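Local coordinates for homocitrate synthase (Sulfolobus acidocaldarius, PDB 6KTQ), which catalyses the aldol-type condensation of 2-oxoglutarate with acetyl-CoA to homocitrate, the first step of lysine biosynthesis through the alpha-aminoadipate pathway, at residues Arg123-His134 against Lys163-Ala174; His251-Glu259 against Val290-Ile300. One frame throughout, in Å; residues are numbered along the deposited sequence.

Contact 1: Arg123-His134 against Lys163-Ala174; sequences RIAIFYGISDTH and KVRFTAEDATRA. With COA (coenzyme A), chain E; AKG (2-oxoglutaric acid), chain D.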
loop_
_atom_site.group_PDB
_atom_site.type_symbol
_atom_site.label_atom_id
_atom_site.label_comp_id
_atom_site.label_asym_id
_atom_site.label_seq_id
_atom_site.Cartn_x
_atom_site.Cartn_y
_atom_site.Cartn_z
ATOM N N ARG A 123 20.959 -22.387 -2.567
ATOM C CA ARG A 123 20.656 -21.641 -1.361
ATOM C C ARG A 123 20.585 -22.583 -0.190
ATOM O O ARG A 123 20.104 -23.723 -0.338
ATOM C CB ARG A 123 19.316 -20.901 -1.498
ATOM C CG ARG A 123 18.858 -20.222 -0.210
ATOM C CD ARG A 123 17.593 -19.382 -0.394
ATOM N NE ARG A 123 17.797 -18.322 -1.382
ATOM C CZ ARG A 123 18.313 -17.126 -1.125
ATOM N NH1 ARG A 123 18.639 -16.751 0.097
ATOM N NH2 ARG A 123 18.456 -16.282 -2.115
ATOM N N ILE A 124 21.049 -22.106 0.961
ATOM C CA ILE A 124 21.004 -22.855 2.215
ATOM C C ILE A 124 20.067 -22.104 3.149
ATOM O O ILE A 124 20.241 -20.921 3.373
ATOM C CB ILE A 124 22.420 -23.030 2.842
ATOM C CG1 ILE A 124 23.271 -23.986 1.976
ATOM C CG2 ILE A 124 22.329 -23.543 4.271
ATOM C CD1 ILE A 124 24.723 -24.139 2.410
ATOM N N ALA A 125 19.042 -22.792 3.650
ATOM C CA ALA A 125 18.065 -22.205 4.572
ATOM C C ALA A 125 18.318 -22.687 5.967
ATOM O O ALA A 125 18.023 -23.843 6.296
ATOM C CB ALA A 125 16.647 -22.563 4.155
ATOM N N ILE A 126 18.877 -21.811 6.792
ATOM C CA ILE A 126 19.158 -22.145 8.177
ATOM C C ILE A 126 17.982 -21.716 9.005
ATOM O O ILE A 126 17.550 -20.559 8.924
ATOM C CB ILE A 126 20.424 -21.451 8.708
ATOM C CG1 ILE A 126 21.666 -21.938 7.945
ATOM C CG2 ILE A 126 20.568 -21.730 10.187
ATOM C CD1 ILE A 126 22.908 -21.109 8.207
ATOM N N PHE A 127 17.467 -22.646 9.795
ATOM C CA PHE A 127 16.335 -22.367 10.665
ATOM C C PHE A 127 16.727 -22.338 12.125
ATOM O O PHE A 127 17.655 -23.018 12.531
ATOM C CB PHE A 127 15.184 -23.370 10.416
ATOM C CG PHE A 127 15.550 -24.814 10.629
ATOM C CD1 PHE A 127 16.061 -25.581 9.577
ATOM C CD2 PHE A 127 15.329 -25.419 11.858
ATOM C CE1 PHE A 127 16.379 -26.915 9.767
ATOM C CE2 PHE A 127 15.636 -26.748 12.060
ATOM C CZ PHE A 127 16.167 -27.496 11.025
ATOM N N TYR A 128 16.032 -21.518 12.907
ATOM C CA TYR A 128 16.179 -21.521 14.355
ATOM C C TYR A 128 14.914 -20.967 14.956
ATOM O O TYR A 128 14.287 -20.069 14.394
ATOM C CB TYR A 128 17.390 -20.667 14.787
ATOM C CG TYR A 128 18.065 -21.080 16.080
ATOM C CD1 TYR A 128 19.099 -22.022 16.086
ATOM C CD2 TYR A 128 17.708 -20.499 17.295
ATOM C CE1 TYR A 128 19.730 -22.393 17.285
ATOM C CE2 TYR A 128 18.326 -20.863 18.491
ATOM C CZ TYR A 128 19.331 -21.800 18.480
ATOM O OH TYR A 128 19.917 -22.156 19.668
ATOM N N GLY A 129 14.578 -21.474 16.133
ATOM C CA GLY A 129 13.349 -21.128 16.812
ATOM C C GLY A 129 13.613 -19.908 17.656
ATOM O O GLY A 129 14.451 -19.956 18.535
ATOM N N ILE A 130 12.887 -18.818 17.408
ATOM C CA ILE A 130 13.189 -17.565 18.092
ATOM C C ILE A 130 12.092 -17.025 19.007
ATOM O O ILE A 130 12.212 -15.907 19.548
ATOM C CB ILE A 130 13.737 -16.518 17.112
ATOM C CG1 ILE A 130 12.878 -16.346 15.869
ATOM C CG2 ILE A 130 15.115 -16.925 16.652
ATOM C CD1 ILE A 130 11.507 -15.811 16.166
ATOM N N SER A 131 11.062 -17.838 19.254
ATOM C CA SER A 131 10.104 -17.527 20.284
ATOM C C SER A 131 10.679 -17.950 21.597
ATOM O O SER A 131 11.592 -18.779 21.637
ATOM C CB SER A 131 8.805 -18.324 20.074
ATOM O OG SER A 131 9.069 -19.715 20.152
ATOM N N ASP A 132 10.105 -17.438 22.676
ATOM C CA ASP A 132 10.560 -17.789 24.005
ATOM C C ASP A 132 10.358 -19.269 24.351
ATOM O O ASP A 132 11.248 -19.853 24.989
ATOM C CB ASP A 132 9.890 -16.923 25.077
ATOM C CG ASP A 132 10.269 -15.430 24.978
ATOM O OD1 ASP A 132 11.166 -15.015 24.210
ATOM O OD2 ASP A 132 9.626 -14.652 25.692
ATOM N N THR A 133 9.230 -19.893 23.969
ATOM C CA THR A 133 9.088 -21.326 24.206
ATOM C C THR A 133 10.160 -22.092 23.429
ATOM O O THR A 133 10.740 -23.023 23.953
ATOM C CB THR A 133 7.680 -21.935 23.883
ATOM O OG1 THR A 133 7.434 -21.912 22.464
ATOM C CG2 THR A 133 6.581 -21.199 24.623
ATOM N N HIS A 134 10.439 -21.720 22.189
ATOM C CA HIS A 134 11.461 -22.450 21.440
ATOM C C HIS A 134 12.844 -22.253 22.047
ATOM O O HIS A 134 13.600 -23.213 22.183
ATOM C CB HIS A 134 11.500 -22.048 19.970
ATOM C CG HIS A 134 10.467 -22.735 19.131
ATOM N ND1 HIS A 134 9.148 -22.862 19.525
ATOM C CD2 HIS A 134 10.554 -23.327 17.922
ATOM C CE1 HIS A 134 8.467 -23.503 18.596
ATOM N NE2 HIS A 134 9.300 -23.805 17.616
ATOM N N LYS A 163 24.185 -18.474 -1.323
ATOM C CA LYS A 163 23.134 -17.612 -0.779
ATOM C C LYS A 163 22.501 -18.234 0.453
ATOM O O LYS A 163 22.321 -19.452 0.516
ATOM C CB LYS A 163 22.085 -17.310 -1.840
ATOM C CG LYS A 163 22.620 -16.352 -2.899
ATOM C CD LYS A 163 21.567 -15.894 -3.903
ATOM C CE LYS A 163 21.486 -16.793 -5.134
ATOM N NZ LYS A 163 20.883 -18.129 -4.856
ATOM N N VAL A 164 22.193 -17.398 1.446
ATOM C CA VAL A 164 21.649 -17.877 2.694
ATOM C C VAL A 164 20.301 -17.257 3.058
ATOM O O VAL A 164 20.138 -16.032 3.137
ATOM C CB VAL A 164 22.635 -17.657 3.839
ATOM C CG1 VAL A 164 22.077 -18.211 5.147
ATOM C CG2 VAL A 164 23.955 -18.325 3.505
ATOM N N ARG A 165 19.318 -18.124 3.276
ATOM C CA ARG A 165 18.091 -17.707 3.932
ATOM C C ARG A 165 18.150 -18.080 5.403
ATOM O O ARG A 165 18.694 -19.114 5.757
ATOM C CB ARG A 165 16.875 -18.347 3.251
ATOM C CG ARG A 165 15.579 -18.004 3.952
ATOM C CD ARG A 165 14.427 -18.742 3.294
ATOM N NE ARG A 165 14.066 -19.969 3.987
ATOM C CZ ARG A 165 13.622 -21.079 3.398
ATOM N NH1 ARG A 165 13.531 -21.168 2.082
ATOM N NH2 ARG A 165 13.298 -22.125 4.147
ATOM N N PHE A 166 17.585 -17.246 6.262
ATOM C CA PHE A 166 17.382 -17.603 7.635
ATOM C C PHE A 166 15.896 -17.762 7.843
ATOM O O PHE A 166 15.138 -16.894 7.460
ATOM C CB PHE A 166 17.909 -16.539 8.604
ATOM C CG PHE A 166 17.562 -16.834 10.021
ATOM C CD1 PHE A 166 18.213 -17.857 10.691
ATOM C CD2 PHE A 166 16.520 -16.157 10.663
ATOM C CE1 PHE A 166 17.867 -18.185 11.975
ATOM C CE2 PHE A 166 16.176 -16.473 11.958
ATOM C CZ PHE A 166 16.847 -17.488 12.618
ATOM N N THR A 167 15.488 -18.865 8.467
ATOM C CA THR A 167 14.096 -19.064 8.828
ATOM C C THR A 167 13.909 -18.796 10.294
ATOM O O THR A 167 14.549 -19.436 11.131
ATOM C CB THR A 167 13.632 -20.493 8.505
ATOM O OG1 THR A 167 13.598 -20.656 7.098
ATOM C CG2 THR A 167 12.246 -20.742 9.052
ATOM N N ALA A 168 13.047 -17.838 10.603
ATOM C CA ALA A 168 12.695 -17.529 11.946
ATOM C C ALA A 168 11.500 -18.390 12.324
ATOM O O ALA A 168 10.351 -18.072 12.011
ATOM C CB ALA A 168 12.368 -16.052 12.099
ATOM N N GLU A 169 11.793 -19.504 12.988
ATOM C CA GLU A 169 10.782 -20.467 13.351
ATOM C C GLU A 169 10.007 -19.952 14.549
ATOM O O GLU A 169 10.591 -19.363 15.485
ATOM C CB GLU A 169 11.455 -21.826 13.608
ATOM C CG GLU A 169 10.534 -22.938 14.010
ATOM C CD GLU A 169 11.238 -24.290 14.093
ATOM O OE1 GLU A 169 10.554 -25.316 13.871
ATOM O OE2 GLU A 169 12.458 -24.334 14.408
ATOM N N ASP A 170 8.692 -20.171 14.511
ATOM C CA ASP A 170 7.738 -19.643 15.500
ATOM C C ASP A 170 7.832 -18.117 15.653
ATOM O O ASP A 170 7.570 -17.561 16.731
ATOM C CB ASP A 170 7.931 -20.319 16.847
ATOM C CG ASP A 170 6.694 -20.333 17.688
ATOM O OD1 ASP A 170 5.568 -20.146 17.182
ATOM O OD2 ASP A 170 6.824 -20.537 18.898
ATOM N N ALA A 171 8.185 -17.467 14.561
ATOM C CA ALA A 171 8.250 -16.002 14.508
ATOM C C ALA A 171 6.940 -15.364 14.883
ATOM O O ALA A 171 6.923 -14.289 15.487
ATOM C CB ALA A 171 8.638 -15.553 13.125
ATOM N N THR A 172 5.826 -16.024 14.561
ATOM C CA THR A 172 4.528 -15.420 14.772
ATOM C C THR A 172 4.083 -15.471 16.228
ATOM O O THR A 172 3.085 -14.876 16.546
ATOM C CB THR A 172 3.470 -16.038 13.839
ATOM O OG1 THR A 172 3.330 -17.438 14.128
ATOM C CG2 THR A 172 3.912 -15.870 12.380
ATOM N N ARG A 173 4.821 -16.151 17.116
ATOM C CA ARG A 173 4.575 -16.057 18.542
ATOM C C ARG A 173 5.785 -15.500 19.311
ATOM O O ARG A 173 5.815 -15.521 20.525
ATOM C CB ARG A 173 4.157 -17.413 19.108
ATOM C CG ARG A 173 2.861 -17.961 18.501
ATOM C CD ARG A 173 2.416 -19.242 19.185
ATOM N NE ARG A 173 3.422 -20.295 19.025
ATOM C CZ ARG A 173 3.378 -21.497 19.585
ATOM N NH1 ARG A 173 4.374 -22.356 19.376
ATOM N NH2 ARG A 173 2.354 -21.856 20.330
ATOM N N ALA A 174 6.767 -15.016 18.591
ATOM C CA ALA A 174 7.969 -14.467 19.174
ATOM C C ALA A 174 7.760 -13.029 19.609
ATOM O O ALA A 174 6.903 -12.329 19.087
ATOM C CB ALA A 174 9.112 -14.523 18.182
HETATM N N1A COA E . 19.792 -25.542 15.193
HETATM C C2A COA E . 20.615 -26.285 15.983
HETATM N N3A COA E . 20.181 -27.338 16.739
HETATM C C4A COA E . 18.879 -27.684 16.764
HETATM C C5A COA E . 17.934 -26.934 15.933
HETATM C C6A COA E . 18.469 -25.810 15.137
HETATM N N6A COA E . 17.627 -25.092 14.370
HETATM N N7A COA E . 16.725 -27.492 16.127
HETATM C C8A COA E . 16.876 -28.514 17.020
HETATM N N9A COA E . 18.157 -28.609 17.395
HETATM C C1B COA E . 18.755 -29.641 18.254
HETATM C C2B COA E . 18.128 -29.820 19.609
HETATM O O2B COA E . 18.563 -28.866 20.560
HETATM C C3B COA E . 18.626 -31.214 19.916
HETATM O O3B COA E . 20.006 -31.278 20.199
HETATM P P3B COA E . 20.528 -32.297 21.320
HETATM O O7A COA E . 21.792 -31.625 21.714
HETATM O O8A COA E . 20.669 -33.594 20.550
HETATM O O9A COA E . 19.476 -32.336 22.378
HETATM C C4B COA E . 18.414 -31.945 18.617
HETATM O O4B COA E . 18.574 -30.919 17.606
HETATM C C5B COA E . 17.051 -32.561 18.904
HETATM O O5B COA E . 16.619 -33.498 18.009
HETATM P P1A COA E . 16.882 -35.079 17.886
HETATM O O1A COA E . 15.932 -35.163 16.748
HETATM O O2A COA E . 16.659 -35.898 19.129
HETATM O O3A COA E . 18.434 -35.066 17.453
HETATM P P2A COA E . 19.203 -36.117 16.556
HETATM O O4A COA E . 18.912 -37.509 17.055
HETATM O O5A COA E . 20.610 -35.609 16.408
HETATM O O6A COA E . 18.580 -35.952 15.096
HETATM C CBP COA E . 17.985 -34.827 13.043
HETATM C CCP COA E . 18.651 -34.689 14.416
HETATM C CDP COA E . 18.004 -33.490 12.288
HETATM C CEP COA E . 18.764 -35.864 12.223
HETATM C CAP COA E . 16.564 -35.343 13.286
HETATM O OAP COA E . 15.847 -34.570 14.259
HETATM C C9P COA E . 15.775 -35.351 12.018
HETATM O O9P COA E . 16.065 -36.148 11.156
HETATM N N8P COA E . 14.801 -34.441 11.935
HETATM C C7P COA E . 13.922 -34.290 10.790
HETATM C C6P COA E . 14.078 -32.890 10.176
HETATM C C5P COA E . 13.556 -31.848 11.146
HETATM O O5P COA E . 13.426 -32.130 12.346
HETATM N N4P COA E . 13.276 -30.640 10.636
HETATM C C3P COA E . 12.856 -29.552 11.518
HETATM C C2P COA E . 12.287 -28.339 10.804
HETATM S S1P COA E . 12.079 -27.074 12.096
HETATM C C1 AKG D . 8.394 -24.110 10.415
HETATM O O1 AKG D . 7.150 -24.146 10.379
HETATM O O2 AKG D . 8.976 -23.553 11.374
HETATM C C2 AKG D . 9.157 -24.738 9.317
HETATM O O5 AKG D . 8.796 -25.827 8.847
HETATM C C3 AKG D . 10.365 -24.012 8.732
HETATM C C4 AKG D . 9.831 -23.117 7.609
HETATM C C5 AKG D . 10.863 -22.413 6.738
HETATM O O3 AKG D . 10.508 -21.304 6.238
HETATM O O4 AKG D . 12.012 -22.929 6.560
HETATM O O HOH W 1 7.628 -15.636 22.595
HETATM O O HOH W 2 5.680 -19.972 21.509
#
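Two neighbouring parallel strands of the catalytic (beta/alpha)8 barrel, 123-129 and 163-169, meet here in register from Arg123 beside Lys163 to Gly129 beside Glu169. Seven backbone hydrogen bonds join them and the loop that follows, the last from Ile130 N to Glu169 O (3.0 Å). Ala125, Phe127, Arg165, Thr167 and Glu169 share the face turned to 2-oxoglutarate and the thiol end of coenzyme A. There the Ala125 methyl lies over one face of the Arg165 guanidinium, CB 3.4 Å from NH2. Arg165 CG stands anti to the backbone N (chi1 177°) and the chain bends at chi3, which lets NE donate to Thr167 OG1 within the guanidinium plane. Thr167 OG1 in turn gives a 2.8 Å hydrogen bond to O4 of 2-oxoglutarate, while Arg165 NH2 adds a weak one to the same oxygen and also has a salt bridge to Glu72. Phe127 lays a ring face against C2P of coenzyme A, and its carbonyl O accepts from the adenine N6A at 2.8 Å. On the other face of the sheet the edge of the Phe166 ring meets Tyr128, CE1 3.8 Å from CB, and helices 143-159 and 176-189 cover this layer. Past the strand ends, Ser131 OG donates to Asp170 OD2 (2.7 Å) on its anti side, tilted from the carboxylate plane, and, as N-cap, accepts from His134 N. Arg173 grips the same carboxylate in a side-on salt bridge through NE and NH1, its NH1 reaching OD2 from the opposite face to Ser131. Asp170 CB sits over the His134 ring in a CH-pi contact, 3.8 Å from the centroid. Ligand-binding residues gathered at the C-terminal ends of adjacent parallel strands are the hallmark of the TIM-barrel active site.

Contact 2: His251-Glu259 against Val290-Ile300; sequences HTTLNGLGE and VASLVEKYSGI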
loop_
_atom_site.group_PDB
_atom_site.type_symbol
_atom_site.label_atom_id
_atom_site.label_comp_id
_atom_site.label_asym_id
_atom_site.label_seq_id
_atom_site.Cartn_x
_atom_site.Cartn_y
_atom_site.Cartn_z
ATOM N N HIS A 251 5.656 -19.969 0.499
ATOM C CA HIS A 251 5.951 -21.388 0.601
ATOM C C HIS A 251 4.669 -22.175 0.406
ATOM O O HIS A 251 3.614 -21.847 0.983
ATOM C CB HIS A 251 6.547 -21.714 1.972
ATOM C CG HIS A 251 7.922 -21.174 2.186
ATOM N ND1 HIS A 251 8.828 -21.773 3.032
ATOM C CD2 HIS A 251 8.556 -20.090 1.672
ATOM C CE1 HIS A 251 9.950 -21.078 3.052
ATOM N NE2 HIS A 251 9.820 -20.060 2.225
ATOM N N THR A 252 4.760 -23.232 -0.382
ATOM C CA THR A 252 3.620 -24.108 -0.584
ATOM C C THR A 252 4.021 -25.581 -0.558
ATOM O O THR A 252 5.205 -25.925 -0.646
ATOM C CB THR A 252 2.932 -23.843 -1.935
ATOM O OG1 THR A 252 3.826 -24.125 -3.000
ATOM C CG2 THR A 252 2.426 -22.448 -2.050
ATOM N N THR A 253 3.020 -26.439 -0.399
ATOM C CA THR A 253 3.143 -27.842 -0.774
ATOM C C THR A 253 1.981 -28.205 -1.677
ATOM O O THR A 253 0.895 -27.580 -1.606
ATOM C CB THR A 253 3.081 -28.769 0.429
ATOM O OG1 THR A 253 1.867 -28.519 1.150
ATOM C CG2 THR A 253 4.288 -28.581 1.337
ATOM N N LEU A 254 2.179 -29.193 -2.523
ATOM C CA LEU A 254 1.040 -29.777 -3.229
ATOM C C LEU A 254 0.100 -30.382 -2.196
ATOM O O LEU A 254 0.531 -30.995 -1.220
ATOM C CB LEU A 254 1.453 -30.827 -4.251
ATOM C CG LEU A 254 1.619 -30.340 -5.685
ATOM C CD1 LEU A 254 0.320 -29.699 -6.184
ATOM C CD2 LEU A 254 2.809 -29.409 -5.761
ATOM N N ASN A 255 -1.188 -30.128 -2.372
ATOM C CA ASN A 255 -2.226 -30.862 -1.654
ATOM C C ASN A 255 -2.302 -30.565 -0.173
ATOM O O ASN A 255 -2.929 -31.305 0.573
ATOM C CB ASN A 255 -2.054 -32.380 -1.858
ATOM C CG ASN A 255 -2.022 -32.786 -3.332
ATOM O OD1 ASN A 255 -2.384 -32.013 -4.228
ATOM N ND2 ASN A 255 -1.577 -34.009 -3.590
ATOM N N GLY A 256 -1.646 -29.511 0.283
ATOM C CA GLY A 256 -1.690 -29.198 1.715
ATOM C C GLY A 256 -0.922 -30.204 2.558
ATOM O O GLY A 256 -1.269 -30.463 3.718
ATOM N N LEU A 257 0.088 -30.826 1.968
ATOM C CA LEU A 257 0.996 -31.661 2.764
ATOM C C LEU A 257 1.795 -30.820 3.796
ATOM O O LEU A 257 1.995 -29.590 3.639
ATOM C CB LEU A 257 1.933 -32.441 1.846
ATOM C CG LEU A 257 1.264 -33.533 0.989
ATOM C CD1 LEU A 257 2.240 -34.046 -0.061
ATOM C CD2 LEU A 257 0.763 -34.701 1.842
ATOM N N GLY A 258 2.273 -31.514 4.839
ATOM C CA GLY A 258 3.209 -30.993 5.817
ATOM C C GLY A 258 2.979 -31.555 7.197
ATOM O O GLY A 258 2.063 -32.359 7.399
ATOM N N GLU A 259 3.784 -31.136 8.161
ATOM C CA GLU A 259 3.524 -31.479 9.552
ATOM C C GLU A 259 2.096 -31.171 9.907
ATOM O O GLU A 259 1.564 -30.142 9.490
ATOM C CB GLU A 259 4.417 -30.704 10.511
ATOM C CG GLU A 259 5.827 -31.179 10.555
ATOM C CD GLU A 259 6.156 -32.303 11.537
ATOM O OE1 GLU A 259 5.383 -32.688 12.468
ATOM O OE2 GLU A 259 7.280 -32.786 11.361
ATOM N N VAL A 290 -0.069 -32.308 -11.442
ATOM C CA VAL A 290 0.960 -32.337 -10.418
ATOM C C VAL A 290 0.383 -32.774 -9.076
ATOM O O VAL A 290 1.013 -33.554 -8.349
ATOM C CB VAL A 290 1.731 -31.001 -10.339
ATOM C CG1 VAL A 290 2.776 -31.044 -9.225
ATOM C CG2 VAL A 290 2.401 -30.737 -11.699
ATOM N N ALA A 291 -0.816 -32.305 -8.761
ATOM C CA ALA A 291 -1.508 -32.739 -7.550
ATOM C C ALA A 291 -1.717 -34.263 -7.544
ATOM O O ALA A 291 -1.577 -34.934 -6.514
ATOM C CB ALA A 291 -2.852 -32.067 -7.474
ATOM N N SER A 292 -2.102 -34.782 -8.700
ATOM C CA SER A 292 -2.355 -36.227 -8.856
ATOM C C SER A 292 -1.066 -37.055 -8.680
ATOM O O SER A 292 -1.050 -38.093 -7.997
ATOM C CB SER A 292 -3.048 -36.452 -10.193
ATOM O OG SER A 292 -3.089 -37.832 -10.476
ATOM N N LEU A 293 0.032 -36.552 -9.228
ATOM C CA LEU A 293 1.371 -37.140 -9.009
ATOM C C LEU A 293 1.773 -37.213 -7.548
ATOM O O LEU A 293 2.268 -38.232 -7.075
ATOM C CB LEU A 293 2.424 -36.361 -9.784
ATOM C CG LEU A 293 3.852 -36.902 -9.741
ATOM C CD1 LEU A 293 3.920 -38.231 -10.473
ATOM C CD2 LEU A 293 4.781 -35.893 -10.370
ATOM N N VAL A 294 1.567 -36.135 -6.816
ATOM C CA VAL A 294 1.956 -36.113 -5.426
ATOM C C VAL A 294 1.023 -37.008 -4.626
ATOM O O VAL A 294 1.418 -37.653 -3.663
ATOM C CB VAL A 294 2.001 -34.675 -4.886
ATOM C CG1 VAL A 294 2.133 -34.673 -3.368
ATOM C CG2 VAL A 294 3.168 -33.920 -5.547
ATOM N N GLU A 295 -0.230 -37.035 -5.028
ATOM C CA GLU A 295 -1.188 -37.880 -4.365
ATOM C C GLU A 295 -0.764 -39.352 -4.517
ATOM O O GLU A 295 -0.723 -40.117 -3.543
ATOM C CB GLU A 295 -2.544 -37.579 -4.977
ATOM C CG GLU A 295 -3.675 -38.469 -4.619
ATOM C CD GLU A 295 -4.962 -37.920 -5.215
ATOM O OE1 GLU A 295 -4.996 -37.693 -6.439
ATOM O OE2 GLU A 295 -5.913 -37.689 -4.456
ATOM N N LYS A 296 -0.373 -39.723 -5.723
ATOM C CA LYS A 296 0.129 -41.068 -5.962
ATOM C C LYS A 296 1.334 -41.423 -5.079
ATOM O O LYS A 296 1.329 -42.483 -4.470
ATOM C CB LYS A 296 0.479 -41.220 -7.440
ATOM C CG LYS A 296 0.945 -42.614 -7.864
ATOM C CD LYS A 296 1.969 -42.535 -8.997
ATOM C CE LYS A 296 1.393 -42.809 -10.362
ATOM N NZ LYS A 296 1.602 -44.244 -10.732
ATOM N N TYR A 297 2.361 -40.571 -4.991
ATOM C CA TYR A 297 3.557 -40.929 -4.233
ATOM C C TYR A 297 3.420 -40.751 -2.721
ATOM O O TYR A 297 4.057 -41.480 -1.948
ATOM C CB TYR A 297 4.780 -40.179 -4.757
ATOM C CG TYR A 297 5.137 -40.516 -6.189
ATOM C CD1 TYR A 297 4.827 -41.771 -6.741
ATOM C CD2 TYR A 297 5.821 -39.607 -6.993
ATOM C CE1 TYR A 297 5.189 -42.101 -8.043
ATOM C CE2 TYR A 297 6.164 -39.932 -8.312
ATOM C CZ TYR A 297 5.849 -41.186 -8.817
ATOM O OH TYR A 297 6.171 -41.528 -10.114
ATOM N N SER A 298 2.576 -39.795 -2.310
ATOM C CA SER A 298 2.363 -39.528 -0.891
ATOM C C SER A 298 1.452 -40.572 -0.299
ATOM O O SER A 298 1.528 -40.868 0.894
ATOM C CB SER A 298 1.766 -38.122 -0.682
ATOM O OG SER A 298 0.413 -38.067 -1.126
ATOM N N GLY A 299 0.587 -41.122 -1.130
ATOM C CA GLY A 299 -0.428 -42.066 -0.690
ATOM C C GLY A 299 -1.583 -41.460 0.092
ATOM O O GLY A 299 -2.370 -42.197 0.667
ATOM N N ILE A 300 -1.694 -40.130 0.142
ATOM C CA ILE A 300 -2.832 -39.477 0.828
ATOM C C ILE A 300 -3.762 -38.932 -0.248
ATOM O O ILE A 300 -3.355 -38.094 -1.075
ATOM C CB ILE A 300 -2.373 -38.352 1.744
ATOM C CG1 ILE A 300 -1.397 -38.885 2.785
ATOM C CG2 ILE A 300 -3.561 -37.680 2.463
ATOM C CD1 ILE A 300 -1.080 -37.873 3.847
HETATM O O HOH W 3 -1.346 -35.727 -1.200
#
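Leu254, Asn255 and Leu257 meet helix 287-298 from the loop that follows barrel strand 249-252, at the C-terminal end of the strand in this TIM-barrel fold. Before the contact proper, Thr253 braces the loop from within, its OG1 donating to Leu257 O (2.7 Å). Leu254 then points at the helix and straddles one turn of it: CG and CD2 lie against Val290 CG1, each at 3.8 Å, CD1 rests on the backbone of Ala291, and CB touches Val294 CG2. Helices 53-66 and 266-277 also reach this leucine, through Leu63 and Leu266. Asn255 supplies the one direct hydrogen bond between the segments. Its ND2 donates to Ala291 O at 3.1 Å, almost straight (175°), on a lone pair in the carbonyl plane and also within the amide plane of the asparagine. That carbonyl already accepts the helical bond from Glu295 N, so two donors hold it. OD1 turns to Gln267 NE2, which fixes the amide flip, and ND2 also donates to water 3. Replacing Asn255 by an alanine would probably leave Gln267 and water 3 without their amide partner and release the loop from Ala291 O. Leu257 slides past Val294 in the opposite direction, its CD1 only 3.4 Å from Val294 CG1, tighter than usual carbon packing. CD2 of the same leucine approaches Ile300 CD1 more loosely. At the helix end Ser298 OG accepts from Ile300 N, an ST turn, and donates back to Val294 O. Water 3 donates to both Ser298 OG (2.9 Å) and Ile300 O (3.1 Å).

Contact 1 and contact 2 lie in series along the chain, their centres 24 Å apart, and both draw on the same barrel sheet. They meet at the substrate: Arg165 NH2 of contact 1 packs against His251 CE1 of contact 2 at 3.7 Å, and both residues line the 2-oxoglutarate pocket. Contact 1 brings together residues that line the 2-oxoglutarate and coenzyme A pockets, and the Glu169 side chain is about 7 Å from the zinc ion. At the start of segment 251-259, His251 is hydrogen-bonded to the zinc ligand His227, whereas Leu257, in the part packed on helix 287-298, has its side chain about 11 Å from the metal and about 12 Å from 2-oxoglutarate.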